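Local coordinates for L-ribulose 3-epimerase (Methylomonas sp. DH-1, PDB 7CJ7), which epimerises ketoses at C3 with the help of manganese, acting fastest on L-ribulose and also on D-ribulose, D-allulose and D-fructose, at residues E8-W20 / G31-A43. Sequence-based numbering, arbitrary orientation.
Sequences EYGGHALVWSGDW and GAARAGYDYIEIA. With SOL (L-sorbose), chain C.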
# COMPACT_ATOMS: atom_id res chain seq x y z
N GLU A 8 -1.55 24.84 -12.71
CA GLU A 8 -0.26 24.65 -13.42
C GLU A 8 0.11 23.18 -13.29
O GLU A 8 -0.31 22.56 -12.30
CB GLU A 8 0.83 25.58 -12.88
CG GLU A 8 0.91 25.63 -11.37
CD GLU A 8 2.04 26.54 -10.86
OE1 GLU A 8 2.12 26.77 -9.66
OE2 GLU A 8 2.83 26.99 -11.69
N TYR A 9 0.85 22.67 -14.27
CA TYR A 9 1.20 21.24 -14.38
C TYR A 9 2.70 21.06 -14.16
O TYR A 9 3.52 21.80 -14.74
CB TYR A 9 0.75 20.70 -15.73
CG TYR A 9 -0.71 20.96 -16.01
CD1 TYR A 9 -1.68 20.05 -15.65
CD2 TYR A 9 -1.11 22.16 -16.56
CE1 TYR A 9 -3.02 20.30 -15.90
CE2 TYR A 9 -2.44 22.43 -16.80
CZ TYR A 9 -3.40 21.49 -16.48
OH TYR A 9 -4.72 21.77 -16.72
N GLY A 10 3.04 20.06 -13.36
CA GLY A 10 4.42 19.83 -12.93
C GLY A 10 4.79 18.37 -12.99
O GLY A 10 3.88 17.50 -13.06
N GLY A 11 6.10 18.11 -13.03
CA GLY A 11 6.68 16.77 -12.96
C GLY A 11 7.53 16.64 -11.71
O GLY A 11 8.27 17.58 -11.39
N HIS A 12 7.39 15.52 -11.00
CA HIS A 12 8.25 15.19 -9.84
C HIS A 12 9.66 14.89 -10.34
O HIS A 12 9.78 14.25 -11.39
CB HIS A 12 7.62 14.03 -9.07
CG HIS A 12 8.26 13.78 -7.75
ND1 HIS A 12 9.33 12.93 -7.61
CD2 HIS A 12 7.98 14.26 -6.52
CE1 HIS A 12 9.70 12.90 -6.35
NE2 HIS A 12 8.88 13.69 -5.65
N ALA A 13 10.69 15.34 -9.61
CA ALA A 13 12.11 15.23 -10.02
C ALA A 13 12.47 13.77 -10.33
O ALA A 13 13.27 13.55 -11.26
CB ALA A 13 12.98 15.81 -8.95
N LEU A 14 11.89 12.81 -9.60
CA LEU A 14 12.28 11.37 -9.68
C LEU A 14 11.82 10.74 -11.00
O LEU A 14 12.12 9.55 -11.23
CB LEU A 14 11.68 10.62 -8.49
CG LEU A 14 12.65 10.30 -7.36
CD1 LEU A 14 13.59 9.17 -7.76
CD2 LEU A 14 13.43 11.54 -6.95
N VAL A 15 11.07 11.49 -11.81
CA VAL A 15 10.75 11.05 -13.19
C VAL A 15 12.04 11.07 -14.00
O VAL A 15 12.15 10.25 -14.93
CB VAL A 15 9.63 11.91 -13.81
CG1 VAL A 15 9.54 11.71 -15.31
CG2 VAL A 15 8.30 11.62 -13.15
N TRP A 16 13.00 11.92 -13.62
CA TRP A 16 14.22 12.20 -14.43
C TRP A 16 15.51 11.86 -13.68
O TRP A 16 16.43 11.36 -14.34
CB TRP A 16 14.23 13.64 -14.92
CG TRP A 16 13.16 13.97 -15.92
CD1 TRP A 16 13.18 13.73 -17.26
CD2 TRP A 16 11.92 14.64 -15.64
NE1 TRP A 16 12.04 14.20 -17.84
CE2 TRP A 16 11.25 14.77 -16.87
CE3 TRP A 16 11.33 15.16 -14.49
CZ2 TRP A 16 9.99 15.37 -16.97
CZ3 TRP A 16 10.10 15.75 -14.58
CH2 TRP A 16 9.44 15.86 -15.81
N SER A 17 15.62 12.20 -12.40
CA SER A 17 16.89 12.16 -11.63
C SER A 17 16.67 11.61 -10.22
O SER A 17 15.73 12.05 -9.57
CB SER A 17 17.53 13.52 -11.56
OG SER A 17 17.89 13.97 -12.86
N GLY A 18 17.56 10.72 -9.77
CA GLY A 18 17.53 10.15 -8.41
C GLY A 18 18.29 11.01 -7.41
O GLY A 18 18.14 10.77 -6.20
N ASP A 19 19.08 11.97 -7.88
CA ASP A 19 19.87 12.89 -7.03
C ASP A 19 19.67 14.30 -7.56
O ASP A 19 19.26 14.45 -8.73
CB ASP A 19 21.35 12.51 -7.01
CG ASP A 19 22.05 12.76 -8.34
OD1 ASP A 19 21.52 13.56 -9.14
OD2 ASP A 19 23.11 12.15 -8.56
N TRP A 20 19.94 15.30 -6.73
CA TRP A 20 19.88 16.72 -7.15
C TRP A 20 21.30 17.29 -7.20
O TRP A 20 21.53 18.37 -6.64
CB TRP A 20 18.95 17.53 -6.24
CG TRP A 20 18.46 18.76 -6.93
CD1 TRP A 20 18.92 20.04 -6.76
CD2 TRP A 20 17.46 18.83 -7.97
NE1 TRP A 20 18.27 20.89 -7.61
CE2 TRP A 20 17.36 20.18 -8.36
CE3 TRP A 20 16.66 17.88 -8.61
CZ2 TRP A 20 16.47 20.61 -9.34
CZ3 TRP A 20 15.78 18.30 -9.58
CH2 TRP A 20 15.69 19.65 -9.95
N GLY A 31 14.45 18.16 -18.81
CA GLY A 31 13.43 17.13 -19.08
C GLY A 31 12.02 17.67 -18.90
O GLY A 31 11.19 17.51 -19.81
N ALA A 32 11.73 18.30 -17.75
CA ALA A 32 10.41 18.89 -17.45
C ALA A 32 10.08 19.99 -18.47
O ALA A 32 8.94 20.01 -18.97
CB ALA A 32 10.40 19.41 -16.04
N ALA A 33 11.05 20.84 -18.82
CA ALA A 33 10.87 21.92 -19.83
C ALA A 33 10.55 21.28 -21.19
O ALA A 33 9.60 21.75 -21.86
CB ALA A 33 12.10 22.78 -19.91
N ARG A 34 11.30 20.26 -21.58
CA ARG A 34 11.18 19.56 -22.89
C ARG A 34 9.76 18.98 -23.04
O ARG A 34 9.18 19.09 -24.14
CB ARG A 34 12.24 18.46 -22.98
CG ARG A 34 12.23 17.70 -24.30
CD ARG A 34 13.60 17.16 -24.65
NE ARG A 34 14.03 16.17 -23.69
CZ ARG A 34 14.97 16.34 -22.77
NH1 ARG A 34 15.26 15.36 -21.94
NH2 ARG A 34 15.59 17.50 -22.66
N ALA A 35 9.23 18.37 -21.98
CA ALA A 35 7.90 17.72 -21.97
C ALA A 35 6.76 18.76 -21.96
O ALA A 35 5.63 18.37 -22.25
CB ALA A 35 7.81 16.80 -20.77
N GLY A 36 7.04 20.01 -21.60
CA GLY A 36 6.05 21.11 -21.64
C GLY A 36 5.41 21.36 -20.28
O GLY A 36 4.35 22.01 -20.23
N TYR A 37 6.02 20.89 -19.20
CA TYR A 37 5.55 21.18 -17.82
C TYR A 37 5.79 22.66 -17.49
O TYR A 37 6.71 23.29 -18.07
CB TYR A 37 6.21 20.25 -16.80
CG TYR A 37 5.72 18.83 -16.86
CD1 TYR A 37 4.59 18.43 -16.18
CD2 TYR A 37 6.36 17.89 -17.65
CE1 TYR A 37 4.13 17.13 -16.25
CE2 TYR A 37 5.92 16.58 -17.72
CZ TYR A 37 4.79 16.20 -17.03
OH TYR A 37 4.34 14.91 -17.09
N ASP A 38 4.96 23.21 -16.60
CA ASP A 38 5.08 24.59 -16.06
C ASP A 38 6.11 24.63 -14.93
O ASP A 38 6.79 25.66 -14.78
CB ASP A 38 3.73 25.09 -15.55
CG ASP A 38 2.67 25.11 -16.63
OD1 ASP A 38 2.94 25.71 -17.68
OD2 ASP A 38 1.60 24.52 -16.41
N TYR A 39 6.22 23.56 -14.14
CA TYR A 39 7.15 23.55 -12.98
C TYR A 39 7.71 22.15 -12.79
O TYR A 39 7.17 21.16 -13.32
CB TYR A 39 6.45 24.06 -11.71
CG TYR A 39 5.38 23.16 -11.15
CD1 TYR A 39 5.67 22.17 -10.23
CD2 TYR A 39 4.06 23.28 -11.56
CE1 TYR A 39 4.69 21.35 -9.71
CE2 TYR A 39 3.07 22.45 -11.06
CZ TYR A 39 3.38 21.46 -10.15
OH TYR A 39 2.41 20.63 -9.67
N ILE A 40 8.81 22.09 -12.04
CA ILE A 40 9.37 20.81 -11.51
C ILE A 40 9.14 20.81 -10.00
O ILE A 40 9.26 21.87 -9.37
CB ILE A 40 10.85 20.67 -11.87
CG1 ILE A 40 11.41 19.35 -11.34
CG2 ILE A 40 11.64 21.87 -11.37
CD1 ILE A 40 12.46 18.75 -12.19
N GLU A 41 8.79 19.65 -9.45
CA GLU A 41 8.65 19.46 -8.00
C GLU A 41 9.94 18.84 -7.51
O GLU A 41 10.22 17.69 -7.85
CB GLU A 41 7.43 18.61 -7.68
CG GLU A 41 7.14 18.54 -6.19
CD GLU A 41 5.93 17.70 -5.89
OE1 GLU A 41 4.83 18.08 -6.35
OE2 GLU A 41 6.11 16.64 -5.26
N ILE A 42 10.72 19.61 -6.76
CA ILE A 42 12.03 19.15 -6.24
C ILE A 42 11.80 18.41 -4.92
O ILE A 42 11.12 18.96 -4.06
CB ILE A 42 12.99 20.34 -6.08
CG1 ILE A 42 13.19 21.06 -7.42
CG2 ILE A 42 14.30 19.89 -5.47
CD1 ILE A 42 13.95 22.36 -7.33
N ALA A 43 12.34 17.20 -4.80
CA ALA A 43 12.32 16.38 -3.57
C ALA A 43 13.42 16.90 -2.63
O ALA A 43 14.59 16.81 -3.01
CB ALA A 43 12.51 14.93 -3.93
C1 SOL C . 5.03 9.45 -1.35
O1 SOL C . 4.39 8.21 -1.55
C2 SOL C . 4.47 10.52 -2.23
O2 SOL C . 3.36 10.40 -2.71
C3 SOL C . 5.35 11.72 -2.56
O3 SOL C . 4.56 12.80 -3.00
C4 SOL C . 6.20 12.13 -1.36
O4 SOL C . 5.34 12.50 -0.28
C5 SOL C . 7.14 13.29 -1.65
O5 SOL C . 7.76 13.72 -0.44
C6 SOL C . 8.23 12.96 -2.65
O6 SOL C . 9.05 14.10 -2.91
O HOH W 1 10.88 14.97 -20.82
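Y39 lays one face of its ring over G10, whose CA stands 3.4 Å from the ring centroid in a CH-pi contact. Glycine suits the place because any CB would run into Y39 CE1. CG of Y39 sits between its backbone N and carbonyl carbon (chi1 69°), bringing the ring across, and its hydroxyl is hydrogen-bonded to T244. Replacing this tyrosine by an alanine would probably uncover G10 and leave T244 without that partner. On the same barrel-interior face, H12 NE2 meets O6 of L-sorbose at 2.8 Å in a nearly straight hydrogen bond, while ND1 accepts from L14 N, tilted from the ring plane; both nitrogens are engaged, which probably limits rotation. At the ring edge, E41 OE2 lies 3.3 Å from H12 CD2 and bonds S69, a sugar-binding residue; OE1 bonds Y209 and T244.

Backbone hydrogen bonds join the parallel strands, E41 N to G11 O among them, and A13 N, just past the strand, continues to E41 O. At the start, D38 OD2 takes Y9 N at 2.9 Å through its anti lone pair, and Y9 O accepts from D38 N and Y39 N. One face of W16 covers G31 and A32, small enough for close approach, and its edge turns toward the face of Y37 in an offset edge-to-face pair, planes 85° apart. I42 CG1 lies over one face of the W20 six-membered ring in a CH-pi contact, and I40 CD1 meets its edge.

Strand 8-12, helix 22-35 and strand 39-43 form the first beta-alpha-beta unit of the TIM barrel, with strand 242-245 flanking strand 8-12 and helix 271-285 against Y9 and W16.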